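Local coordinates for aromatic amino acid beta-eliminating lyase/threonine aldolase (Exiguobacterium sibiricum, PDB 3LWS), which belongs to the beta-eliminating lyase family of pyridoxal-phosphate enzymes, which share the aminotransferase-type (fold type I) architecture, and forms a two-chain assembly, at residues A[98-101]-A[107-110]; A[6-11]-A[307-312]; A[271-276]-A[281-286]; A[79-84]-A[220-225]. All blocks are in the same frame, centred on the assembly; numbering follows the deposited sequence.

Contact 1 of 4, residues A[98-101]-A[107-110]; sequences HLEI and LKEL
Leu99 meets Leu107 through a single methyl on each side, Leu99 CD2 lying 4.0 Å from Leu107 CD2, with the two side chains slanting across one another. Beside this apolar touch runs a charged one. Lys108 leaves its helix with CG beside the backbone N, and the extended chain beyond carries the ammonium group to Glu100. Glu100 starts out pointing away from helix 107-110, but a bend at chi2 (68°) brings the carboxylate back. Lys108 NZ then lies 2.8 Å from Glu100 OE2, on the syn side but 35° out of the carboxylate plane, and a weak bond, 3.1 Å from Lys108 NZ to Glu100 OE1, completes the salt bridge. OE1 is also hydrogen-bonded to the hydroxyls of Tyr93 and Thr115, which help fix the rotation of the carboxylate and tie the salt bridge to the neighbouring strands. Two waters bridge the segments. One donates to the backbone atom Leu99 O and accepts from Leu107 N at 2.9 Å; the other donates to Glu100 O and accepts from the side-chain atom Lys108 NZ at 3.0 Å. The leucines also pack on helix 71-86, Leu99 on Gln75 and Leu107 on Leu79, making this the buried side of the contact. Helices 98-101 and 106-110 together form the connection between the adjacent parallel strands 90-93 and 114-117, a helical link broken into two short turns within a beta-alpha-beta crossover of the central sheet of a fold type I enzyme.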
loop_
_atom_site.group_PDB
_atom_site.type_symbol
_atom_site.label_atom_id
_atom_site.label_comp_id
_atom_site.label_asym_id
_atom_site.label_seq_id
_atom_site.Cartn_x
_atom_site.Cartn_y
_atom_site.Cartn_z
ATOM N N HIS A 98 4.674 0.768 18.767
ATOM C CA HIS A 98 3.674 0.455 17.721
ATOM C C HIS A 98 3.770 -0.980 17.225
ATOM O O HIS A 98 2.733 -1.659 17.025
ATOM C CB HIS A 98 3.818 1.437 16.547
ATOM C CG HIS A 98 2.600 1.548 15.673
ATOM N ND1 HIS A 98 2.357 0.698 14.615
ATOM C CD2 HIS A 98 1.565 2.416 15.703
ATOM C CE1 HIS A 98 1.217 1.034 14.040
ATOM N NE2 HIS A 98 0.735 2.094 14.661
ATOM N N LEU A 99 5.008 -1.451 17.041
ATOM C CA LEU A 99 5.241 -2.815 16.547
ATOM C C LEU A 99 4.748 -3.902 17.527
ATOM O O LEU A 99 4.416 -4.983 17.112
ATOM C CB LEU A 99 6.730 -3.067 16.220
ATOM C CG LEU A 99 7.276 -2.241 15.039
ATOM C CD1 LEU A 99 7.936 -0.980 15.532
ATOM C CD2 LEU A 99 8.254 -3.003 14.157
ATOM N N GLU A 100 4.722 -3.577 18.808
ATOM C CA GLU A 100 4.329 -4.480 19.870
ATOM C C GLU A 100 2.828 -4.565 20.038
ATOM O O GLU A 100 2.287 -5.659 20.272
ATOM C CB GLU A 100 4.937 -4.016 21.206
ATOM C CG GLU A 100 4.804 -5.055 22.335
ATOM C CD GLU A 100 5.653 -6.292 22.099
ATOM O OE1 GLU A 100 6.441 -6.334 21.111
ATOM O OE2 GLU A 100 5.552 -7.218 22.929
ATOM N N ILE A 101 2.152 -3.418 19.926
ATOM C CA ILE A 101 0.713 -3.353 20.270
ATOM C C ILE A 101 -0.245 -2.986 19.126
ATOM O O ILE A 101 -1.430 -3.163 19.262
ATOM C CB ILE A 101 0.459 -2.390 21.456
ATOM C CG1 ILE A 101 0.820 -0.944 21.055
ATOM C CG2 ILE A 101 1.250 -2.870 22.720
ATOM C CD1 ILE A 101 0.628 0.131 22.122
ATOM N N LEU A 107 5.776 -8.023 13.302
ATOM C CA LEU A 107 7.226 -8.254 13.411
ATOM C C LEU A 107 7.561 -9.728 13.761
ATOM O O LEU A 107 8.383 -10.380 13.107
ATOM C CB LEU A 107 7.825 -7.336 14.494
ATOM C CG LEU A 107 9.343 -7.390 14.721
ATOM C CD1 LEU A 107 10.104 -7.173 13.383
ATOM C CD2 LEU A 107 9.740 -6.348 15.772
ATOM N N LYS A 108 6.884 -10.252 14.771
ATOM C CA LYS A 108 7.175 -11.572 15.279
ATOM C C LYS A 108 6.556 -12.668 14.433
ATOM O O LYS A 108 7.040 -13.780 14.453
ATOM C CB LYS A 108 6.696 -11.711 16.727
ATOM C CG LYS A 108 7.316 -10.710 17.717
ATOM C CD LYS A 108 6.598 -10.746 19.073
ATOM C CE LYS A 108 6.828 -9.483 19.908
ATOM N NZ LYS A 108 5.941 -9.388 21.137
ATOM N N GLU A 109 5.491 -12.371 13.701
ATOM C CA GLU A 109 4.839 -13.389 12.887
ATOM C C GLU A 109 5.576 -13.497 11.585
ATOM O O GLU A 109 5.622 -14.564 11.028
ATOM C CB GLU A 109 3.371 -13.032 12.627
ATOM C CG GLU A 109 2.493 -13.084 13.879
ATOM C CD GLU A 109 2.070 -14.512 14.303
ATOM O OE1 GLU A 109 2.038 -15.437 13.471
ATOM O OE2 GLU A 109 1.758 -14.705 15.491
ATOM N N LEU A 110 6.175 -12.392 11.115
ATOM C CA LEU A 110 6.807 -12.346 9.793
ATOM C C LEU A 110 8.329 -12.515 9.774
ATOM O O LEU A 110 8.909 -12.755 8.713
ATOM C CB LEU A 110 6.394 -11.049 9.076
ATOM C CG LEU A 110 4.932 -11.037 8.609
ATOM C CD1 LEU A 110 4.613 -9.665 8.155
ATOM C CD2 LEU A 110 4.671 -12.109 7.490
HETATM O O HOH W 1 4.854 -5.477 14.463
HETATM O O HOH W 2 3.742 -7.871 19.773
#

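Contact 2 of 4, residues A[6-11]-A[307-312]; sequences RTSFQQ and QVQEET
Ser8 OG takes a hydrogen bond from Gln309 NE2, the one polar bond between helix 6-10 and helix 307-312. The nitrogen Gln309 NE2 lies 3.0 Å from Ser8 OG, with an N-H...O angle of 145°, and the hydroxyl sits almost exactly in the plane of the amide. Both side chains are set for this. In Ser8 the OG stands between its own backbone N and carbonyl carbon (chi1 75°), from where it also hydrogen-bonds to Leu5 O in the preceding turn. Gln309 holds CG beside its backbone N, and the straight chain that follows carries its amide at full length across to the serine. The ring of Phe9 presents an edge to the glutamine, the ring and amide planes standing 50° apart: Gln309 OE1 lies near the ring plane, 4.0 Å from Phe9 CD1. The same oxygen is hydrogen-bonded by the backbone N of Val317 and of Phe316. Glu310 adds a looser apolar touch, its CG 4.3 Å from Ser8 CB, while the residue itself lies at the surface. The two short axes run nearly side by side, 8.6 Å apart at their closest, joining the N-terminal helix of the chain to helix 298-312. Because two backbone N-H groups claim Gln309 OE1, the amide has a defined flip: its oxygen faces residues 316-317, its nitrogen faces Ser8, and the serine hydroxyl can serve at once as acceptor from Gln309 and donor to Leu5.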
loop_
_atom_site.group_PDB
_atom_site.type_symbol
_atom_site.label_atom_id
_atom_site.label_comp_id
_atom_site.label_asym_id
_atom_site.label_seq_id
_atom_site.Cartn_x
_atom_site.Cartn_y
_atom_site.Cartn_z
ATOM N N ARG A 6 -19.165 10.347 20.217
ATOM C CA ARG A 6 -18.624 10.410 18.864
ATOM C C ARG A 6 -19.588 11.139 17.937
ATOM O O ARG A 6 -19.172 11.985 17.148
ATOM C CB ARG A 6 -18.303 9.007 18.324
ATOM C CG ARG A 6 -17.295 8.994 17.157
ATOM N N THR A 7 -20.872 10.836 18.064
ATOM C CA THR A 7 -21.903 11.519 17.307
ATOM C C THR A 7 -21.813 13.017 17.509
ATOM O O THR A 7 -21.804 13.769 16.551
ATOM C CB THR A 7 -23.318 11.120 17.770
ATOM O OG1 THR A 7 -23.543 9.740 17.500
ATOM C CG2 THR A 7 -24.364 11.970 17.071
ATOM N N SER A 8 -21.739 13.427 18.768
ATOM C CA SER A 8 -21.740 14.840 19.129
ATOM C C SER A 8 -20.498 15.571 18.602
ATOM O O SER A 8 -20.558 16.772 18.300
ATOM C CB SER A 8 -21.892 15.014 20.652
ATOM O OG SER A 8 -20.710 14.709 21.377
ATOM N N PHE A 9 -19.388 14.841 18.480
ATOM C CA PHE A 9 -18.144 15.411 18.026
ATOM C C PHE A 9 -18.182 15.552 16.506
ATOM O O PHE A 9 -17.696 16.554 15.965
ATOM C CB PHE A 9 -16.963 14.524 18.477
ATOM C CG PHE A 9 -15.603 15.049 18.086
ATOM C CD1 PHE A 9 -14.907 15.918 18.937
ATOM C CD2 PHE A 9 -14.983 14.607 16.904
ATOM C CE1 PHE A 9 -13.632 16.406 18.589
ATOM C CE2 PHE A 9 -13.697 15.076 16.546
ATOM C CZ PHE A 9 -13.018 15.959 17.384
ATOM N N GLN A 10 -18.763 14.547 15.840
ATOM C CA GLN A 10 -18.922 14.551 14.380
ATOM C C GLN A 10 -19.792 15.715 13.931
ATOM O O GLN A 10 -19.529 16.314 12.875
ATOM C CB GLN A 10 -19.607 13.279 13.858
ATOM C CG GLN A 10 -19.075 11.958 14.320
ATOM C CD GLN A 10 -17.904 11.433 13.550
ATOM O OE1 GLN A 10 -17.936 10.298 13.059
ATOM N NE2 GLN A 10 -16.842 12.226 13.468
ATOM N N GLN A 11 -20.818 16.036 14.728
ATOM C CA GLN A 11 -21.780 17.086 14.358
ATOM C C GLN A 11 -21.317 18.483 14.796
ATOM O O GLN A 11 -22.130 19.431 14.863
ATOM C CB GLN A 11 -23.182 16.796 14.926
ATOM C CG GLN A 11 -23.765 15.388 14.614
ATOM C CD GLN A 11 -23.478 14.878 13.197
ATOM O OE1 GLN A 11 -24.152 15.251 12.236
ATOM N NE2 GLN A 11 -22.505 13.981 13.077
ATOM N N GLN A 307 -23.339 17.073 25.968
ATOM C CA GLN A 307 -24.131 18.278 26.127
ATOM C C GLN A 307 -23.319 19.501 25.672
ATOM O O GLN A 307 -23.731 20.217 24.759
ATOM C CB GLN A 307 -24.589 18.410 27.577
ATOM C CG GLN A 307 -25.559 19.565 27.794
ATOM C CD GLN A 307 -26.112 19.665 29.216
ATOM O OE1 GLN A 307 -25.511 19.190 30.183
ATOM N NE2 GLN A 307 -27.256 20.314 29.348
ATOM N N VAL A 308 -22.132 19.663 26.250
ATOM C CA VAL A 308 -21.204 20.746 25.873
ATOM C C VAL A 308 -21.049 20.856 24.372
ATOM O O VAL A 308 -21.208 21.950 23.804
ATOM C CB VAL A 308 -19.800 20.542 26.523
ATOM C CG1 VAL A 308 -18.754 21.442 25.890
ATOM C CG2 VAL A 308 -19.854 20.769 28.033
ATOM N N GLN A 309 -20.794 19.721 23.725
ATOM C CA GLN A 309 -20.511 19.683 22.304
ATOM C C GLN A 309 -21.741 19.948 21.451
ATOM O O GLN A 309 -21.661 20.727 20.492
ATOM C CB GLN A 309 -19.760 18.381 21.905
ATOM C CG GLN A 309 -18.374 18.358 22.553
ATOM C CD GLN A 309 -17.500 17.149 22.288
ATOM O OE1 GLN A 309 -16.288 17.265 22.418
ATOM N NE2 GLN A 309 -18.084 16.004 21.922
ATOM N N GLU A 310 -22.878 19.342 21.812
ATOM C CA GLU A 310 -24.148 19.570 21.105
ATOM C C GLU A 310 -24.448 21.047 21.039
ATOM O O GLU A 310 -24.701 21.571 19.965
ATOM C CB GLU A 310 -25.321 18.849 21.801
ATOM C CG GLU A 310 -25.404 17.364 21.494
ATOM C CD GLU A 310 -26.414 16.616 22.383
ATOM O OE1 GLU A 310 -27.041 17.244 23.283
ATOM O OE2 GLU A 310 -26.572 15.394 22.168
ATOM N N GLU A 311 -24.363 21.704 22.193
ATOM C CA GLU A 311 -24.777 23.088 22.344
ATOM C C GLU A 311 -23.848 24.061 21.647
ATOM O O GLU A 311 -24.330 24.929 20.904
ATOM C CB GLU A 311 -24.868 23.470 23.816
ATOM C CG GLU A 311 -26.039 22.813 24.534
ATOM C CD GLU A 311 -26.015 23.062 26.013
ATOM O OE1 GLU A 311 -25.408 24.075 26.437
ATOM O OE2 GLU A 311 -26.585 22.245 26.763
ATOM N N THR A 312 -22.541 23.946 21.905
ATOM C CA THR A 312 -21.554 24.887 21.339
ATOM C C THR A 312 -21.220 24.609 19.867
ATOM O O THR A 312 -20.901 25.527 19.117
ATOM C CB THR A 312 -20.256 24.917 22.149
ATOM O OG1 THR A 312 -19.575 23.656 22.056
ATOM C CG2 THR A 312 -20.546 25.250 23.598
#

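Contact 3 of 4, residues A[271-276]-A[281-286]; sequences QFNALP and TPEVPV
Asn273 ND2 donates to the backbone oxygen Glu283 O at 3.2 Å, a bond best regarded as weak because the N-H...O angle is only 124°. The other end of the same amide is engaged as well: Asn273 OD1 is hydrogen-bonded to the backbone N of Thr280. One asparagine side chain thus reads a donor and an acceptor of the main chain three residues apart. The orientation of its amide rests on Thr280 N, which needs an acceptor and so places OD1 on that side; the weak ND2 bond is consistent with it. With CG anti to the carbonyl carbon, beside the backbone N (chi1 -76°), the amide is directed off the helix toward the returning chain. The alpha carbons of Asn273 and Glu283 remain 7.5 Å apart, a gap that the side chain bridges. The segments lie where helix 258-273 leads toward strand 278-281 of the smaller antiparallel sheet, and in the loop that runs from that edge strand to its neighbour 289-295. Thr281 is paired through its backbone with His291 just before the chain enters the loop, and the peptide bond between Thr281 and Pro282 is cis. Of the Glu283 side chain, CG comes nearest to the asparagine, 4.2 Å from Asn273 ND2; the rest of its chain is extended and the residue is exposed. On the inner side of the same helix, Phe272 is buried against Val278, Thr280 and Leu292.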
loop_
_atom_site.group_PDB
_atom_site.type_symbol
_atom_site.label_atom_id
_atom_site.label_comp_id
_atom_site.label_asym_id
_atom_site.label_seq_id
_atom_site.Cartn_x
_atom_site.Cartn_y
_atom_site.Cartn_z
ATOM N N GLN A 271 -5.682 25.361 29.887
ATOM C CA GLN A 271 -7.129 25.473 30.063
ATOM C C GLN A 271 -7.735 24.216 30.697
ATOM O O GLN A 271 -8.599 24.307 31.561
ATOM C CB GLN A 271 -7.827 25.733 28.713
ATOM C CG GLN A 271 -7.516 27.085 28.040
ATOM C CD GLN A 271 -8.184 28.281 28.732
ATOM O OE1 GLN A 271 -9.407 28.308 28.968
ATOM N NE2 GLN A 271 -7.382 29.284 29.035
ATOM N N PHE A 272 -7.270 23.043 30.257
ATOM C CA PHE A 272 -7.815 21.752 30.709
ATOM C C PHE A 272 -7.412 21.443 32.130
ATOM O O PHE A 272 -8.229 20.972 32.937
ATOM C CB PHE A 272 -7.363 20.595 29.778
ATOM C CG PHE A 272 -8.096 20.531 28.453
ATOM C CD1 PHE A 272 -9.473 20.387 28.404
ATOM C CD2 PHE A 272 -7.385 20.584 27.231
ATOM C CE1 PHE A 272 -10.157 20.326 27.170
ATOM C CE2 PHE A 272 -8.048 20.491 26.017
ATOM C CZ PHE A 272 -9.448 20.363 25.987
ATOM N N ASN A 273 -6.152 21.724 32.450
ATOM C CA ASN A 273 -5.635 21.447 33.769
ATOM C C ASN A 273 -6.292 22.318 34.836
ATOM O O ASN A 273 -6.372 21.906 35.988
ATOM C CB ASN A 273 -4.124 21.592 33.819
ATOM C CG ASN A 273 -3.397 20.417 33.167
ATOM O OD1 ASN A 273 -3.565 19.270 33.551
ATOM N ND2 ASN A 273 -2.560 20.723 32.199
ATOM N N ALA A 274 -6.766 23.497 34.444
ATOM C CA ALA A 274 -7.548 24.372 35.346
ATOM C C ALA A 274 -8.882 23.793 35.760
ATOM O O ALA A 274 -9.438 24.219 36.763
ATOM C CB ALA A 274 -7.793 25.731 34.698
ATOM N N LEU A 275 -9.424 22.869 34.975
ATOM C CA LEU A 275 -10.720 22.266 35.280
ATOM C C LEU A 275 -10.676 21.284 36.432
ATOM O O LEU A 275 -9.783 20.432 36.478
ATOM C CB LEU A 275 -11.269 21.543 34.060
ATOM C CG LEU A 275 -11.671 22.400 32.887
ATOM C CD1 LEU A 275 -11.958 21.479 31.687
ATOM C CD2 LEU A 275 -12.892 23.251 33.258
ATOM N N PRO A 276 -11.638 21.382 37.376
ATOM C CA PRO A 276 -11.612 20.376 38.453
ATOM C C PRO A 276 -11.994 19.011 37.896
ATOM O O PRO A 276 -12.929 18.921 37.102
ATOM C CB PRO A 276 -12.674 20.866 39.457
ATOM C CG PRO A 276 -13.505 21.934 38.705
ATOM C CD PRO A 276 -12.902 22.151 37.349
ATOM N N THR A 281 -1.558 14.727 30.573
ATOM C CA THR A 281 -0.334 13.974 30.739
ATOM C C THR A 281 0.308 14.097 29.363
ATOM O O THR A 281 -0.343 13.794 28.363
ATOM C CB THR A 281 -0.614 12.496 31.107
ATOM O OG1 THR A 281 -1.230 11.846 29.986
ATOM C CG2 THR A 281 -1.530 12.405 32.333
ATOM N N PRO A 282 1.504 14.691 29.278
ATOM C CA PRO A 282 2.187 15.403 30.361
ATOM C C PRO A 282 1.390 16.660 30.744
ATOM O O PRO A 282 0.527 17.094 29.989
ATOM C CB PRO A 282 3.536 15.772 29.734
ATOM C CG PRO A 282 3.261 15.916 28.283
ATOM C CD PRO A 282 2.170 14.910 27.976
ATOM N N GLU A 283 1.690 17.231 31.909
ATOM C CA GLU A 283 1.036 18.446 32.356
ATOM C C GLU A 283 1.266 19.584 31.326
ATOM O O GLU A 283 0.339 20.285 30.904
ATOM C CB GLU A 283 1.545 18.797 33.758
ATOM C CG GLU A 283 0.996 20.079 34.343
ATOM C CD GLU A 283 1.638 20.423 35.658
ATOM O OE1 GLU A 283 2.369 19.575 36.227
ATOM O OE2 GLU A 283 1.430 21.551 36.106
ATOM N N VAL A 284 2.509 19.704 30.902
ATOM C CA VAL A 284 2.917 20.674 29.887
ATOM C C VAL A 284 3.363 19.842 28.695
ATOM O O VAL A 284 4.282 19.044 28.811
ATOM C CB VAL A 284 4.073 21.572 30.367
ATOM C CG1 VAL A 284 4.355 22.668 29.327
ATOM C CG2 VAL A 284 3.744 22.179 31.729
ATOM N N PRO A 285 2.680 19.983 27.561
ATOM C CA PRO A 285 3.097 19.311 26.333
ATOM C C PRO A 285 4.507 19.714 25.869
ATOM O O PRO A 285 4.939 20.825 26.156
ATOM C CB PRO A 285 2.080 19.802 25.326
ATOM C CG PRO A 285 0.880 20.081 26.133
ATOM C CD PRO A 285 1.367 20.622 27.416
ATOM N N VAL A 286 5.209 18.805 25.195
ATOM C CA VAL A 286 6.494 19.104 24.589
ATOM C C VAL A 286 6.351 19.062 23.063
ATOM O O VAL A 286 7.353 18.995 22.356
ATOM C CB VAL A 286 7.647 18.132 25.087
ATOM C CG1 VAL A 286 7.896 18.296 26.566
ATOM C CG2 VAL A 286 7.393 16.644 24.715
#

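Contact 4 of 4, residues A[79-84]-A[220-225]; sequences LRIWSD and AAFCQT
Two first torsions bring the rings of Trp82 and Phe222 together: in Phe222, CG lies trans to the backbone N (chi1 175°), while in Trp82 it is turned beside the backbone N (chi1 -60°). The result is an offset aromatic stack between helices 71-86 and 220-232, which pack on the central mixed sheet of the fold type I large domain, Trp82 resting on Cys138 of one strand and Cys223 on Val66 of another. The six-membered ring of Trp82 and the ring of Phe222 have their centroids 4.4 Å apart and their planes only 16° from parallel. Contact is close, with Trp82 CZ2 3.3 Å from Phe222 CD1. Phe222 CE1 lies over the indole face toward its rim. Ile81 covers the opposite face of the phenylalanine with CD1, and its CG2 comes within 3.5 Å of Phe222 CD1, so the ring is sandwiched between two successive residues of one helix. The indole is further fixed by a hydrogen bond from its NE1 to Ser199 OG. At the margin, the Ile81 and Thr225 side chains pass antiparallel, Ile81 CG1 lying 3.9 Å from Thr225 CG2.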
loop_
_atom_site.group_PDB
_atom_site.type_symbol
_atom_site.label_atom_id
_atom_site.label_comp_id
_atom_site.label_asym_id
_atom_site.label_seq_id
_atom_site.Cartn_x
_atom_site.Cartn_y
_atom_site.Cartn_z
ATOM N N LEU A 79 14.044 -3.168 11.149
ATOM C CA LEU A 79 14.500 -4.046 12.246
ATOM C C LEU A 79 15.087 -5.359 11.710
ATOM O O LEU A 79 16.168 -5.802 12.150
ATOM C CB LEU A 79 13.377 -4.318 13.257
ATOM C CG LEU A 79 12.907 -3.152 14.148
ATOM C CD1 LEU A 79 11.991 -3.621 15.230
ATOM C CD2 LEU A 79 14.037 -2.474 14.780
ATOM N N ARG A 80 14.399 -5.946 10.724
ATOM C CA ARG A 80 14.885 -7.156 10.057
ATOM C C ARG A 80 16.241 -6.945 9.384
ATOM O O ARG A 80 17.125 -7.806 9.496
ATOM C CB ARG A 80 13.857 -7.667 9.052
ATOM C CG ARG A 80 14.275 -8.924 8.226
ATOM C CD ARG A 80 14.738 -10.078 9.107
ATOM N NE ARG A 80 15.289 -11.156 8.303
ATOM C CZ ARG A 80 14.578 -12.168 7.812
ATOM N NH1 ARG A 80 13.272 -12.252 8.010
ATOM N NH2 ARG A 80 15.181 -13.093 7.079
ATOM N N ILE A 81 16.415 -5.821 8.699
ATOM C CA ILE A 81 17.697 -5.549 8.042
ATOM C C ILE A 81 18.797 -5.493 9.091
ATOM O O ILE A 81 19.771 -6.206 8.978
ATOM C CB ILE A 81 17.673 -4.303 7.188
ATOM C CG1 ILE A 81 16.687 -4.515 6.035
ATOM C CG2 ILE A 81 19.097 -3.986 6.598
ATOM C CD1 ILE A 81 16.101 -3.219 5.469
ATOM N N TRP A 82 18.612 -4.703 10.133
ATOM C CA TRP A 82 19.598 -4.635 11.204
ATOM C C TRP A 82 19.794 -5.971 11.925
ATOM O O TRP A 82 20.911 -6.322 12.225
ATOM C CB TRP A 82 19.298 -3.542 12.230
ATOM C CG TRP A 82 19.245 -2.122 11.672
ATOM C CD1 TRP A 82 18.243 -1.214 11.892
ATOM C CD2 TRP A 82 20.216 -1.448 10.832
ATOM N NE1 TRP A 82 18.525 -0.035 11.256
ATOM C CE2 TRP A 82 19.737 -0.139 10.618
ATOM C CE3 TRP A 82 21.459 -1.808 10.275
ATOM C CZ2 TRP A 82 20.423 0.789 9.816
ATOM C CZ3 TRP A 82 22.140 -0.881 9.503
ATOM C CH2 TRP A 82 21.614 0.399 9.273
ATOM N N SER A 83 18.730 -6.717 12.171
ATOM C CA SER A 83 18.856 -8.032 12.764
ATOM C C SER A 83 19.766 -8.906 11.880
ATOM O O SER A 83 20.701 -9.525 12.382
ATOM C CB SER A 83 17.490 -8.693 12.916
ATOM O OG SER A 83 17.603 -10.039 13.309
ATOM N N ASP A 84 19.499 -8.910 10.572
ATOM C CA ASP A 84 20.336 -9.658 9.602
ATOM C C ASP A 84 21.794 -9.168 9.594
ATOM O O ASP A 84 22.710 -9.960 9.574
ATOM C CB ASP A 84 19.769 -9.562 8.177
ATOM C CG ASP A 84 18.573 -10.473 7.924
ATOM O OD1 ASP A 84 18.154 -11.294 8.775
ATOM O OD2 ASP A 84 18.022 -10.373 6.815
ATOM N N ALA A 220 22.962 3.979 2.263
ATOM C CA ALA A 220 22.728 3.470 0.927
ATOM C C ALA A 220 22.418 1.972 0.847
ATOM O O ALA A 220 21.363 1.605 0.272
ATOM C CB ALA A 220 23.925 3.842 0.005
ATOM N N ALA A 221 23.293 1.116 1.407
ATOM C CA ALA A 221 23.133 -0.364 1.353
ATOM C C ALA A 221 21.884 -0.845 2.100
ATOM O O ALA A 221 21.156 -1.693 1.616
ATOM C CB ALA A 221 24.367 -1.081 1.922
ATOM N N PHE A 222 21.663 -0.291 3.284
ATOM C CA PHE A 222 20.422 -0.476 4.061
ATOM C C PHE A 222 19.153 -0.204 3.207
ATOM O O PHE A 222 18.228 -1.029 3.126
ATOM C CB PHE A 222 20.476 0.436 5.292
ATOM C CG PHE A 222 19.219 0.439 6.114
ATOM C CD1 PHE A 222 19.017 -0.524 7.099
ATOM C CD2 PHE A 222 18.250 1.435 5.917
ATOM C CE1 PHE A 222 17.882 -0.532 7.837
ATOM C CE2 PHE A 222 17.120 1.449 6.652
ATOM C CZ PHE A 222 16.902 0.445 7.611
ATOM N N CYS A 223 19.125 0.942 2.549
ATOM C CA CYS A 223 17.983 1.279 1.680
ATOM C C CYS A 223 17.848 0.338 0.489
ATOM O O CYS A 223 16.750 0.076 0.067
ATOM C CB CYS A 223 18.038 2.748 1.224
ATOM S SG CYS A 223 17.785 3.862 2.617
ATOM N N GLN A 224 18.952 -0.176 -0.052
ATOM C CA GLN A 224 18.869 -1.123 -1.171
ATOM C C GLN A 224 18.190 -2.377 -0.758
ATOM O O GLN A 224 17.353 -2.904 -1.479
ATOM C CB GLN A 224 20.244 -1.490 -1.735
ATOM C CG GLN A 224 20.871 -0.405 -2.553
ATOM C CD GLN A 224 22.376 -0.579 -2.662
ATOM O OE1 GLN A 224 22.890 -1.699 -2.606
ATOM N NE2 GLN A 224 23.094 0.536 -2.793
ATOM N N THR A 225 18.562 -2.881 0.412
ATOM C CA THR A 225 17.918 -4.047 0.967
ATOM C C THR A 225 16.470 -3.802 1.314
ATOM O O THR A 225 15.631 -4.687 1.092
ATOM C CB THR A 225 18.649 -4.538 2.216
ATOM O OG1 THR A 225 20.026 -4.638 1.873
ATOM C CG2 THR A 225 18.112 -5.892 2.670
#

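Contacts 1 and 4, with centres 17 Å apart, touch through Leu79: on the helix of contact 4, it presents CD1 to Leu107 CD2 at 3.6 Å and to Leu99 CD2 at 3.9 Å. Contact 3 borders the small antiparallel sheet; contact 2 is 22 Å from it between centres, with nearest atoms about 8 Å apart and no touch. Contact 4 is far from both, its centre 48 Å from that of contact 2 and 41 Å from that of contact 3. Lys206, modified by pyridoxal phosphate, falls between the two segments of contact 4 in sequence, in the connection from strand 199-203 to strand 214-218 of the large sheet.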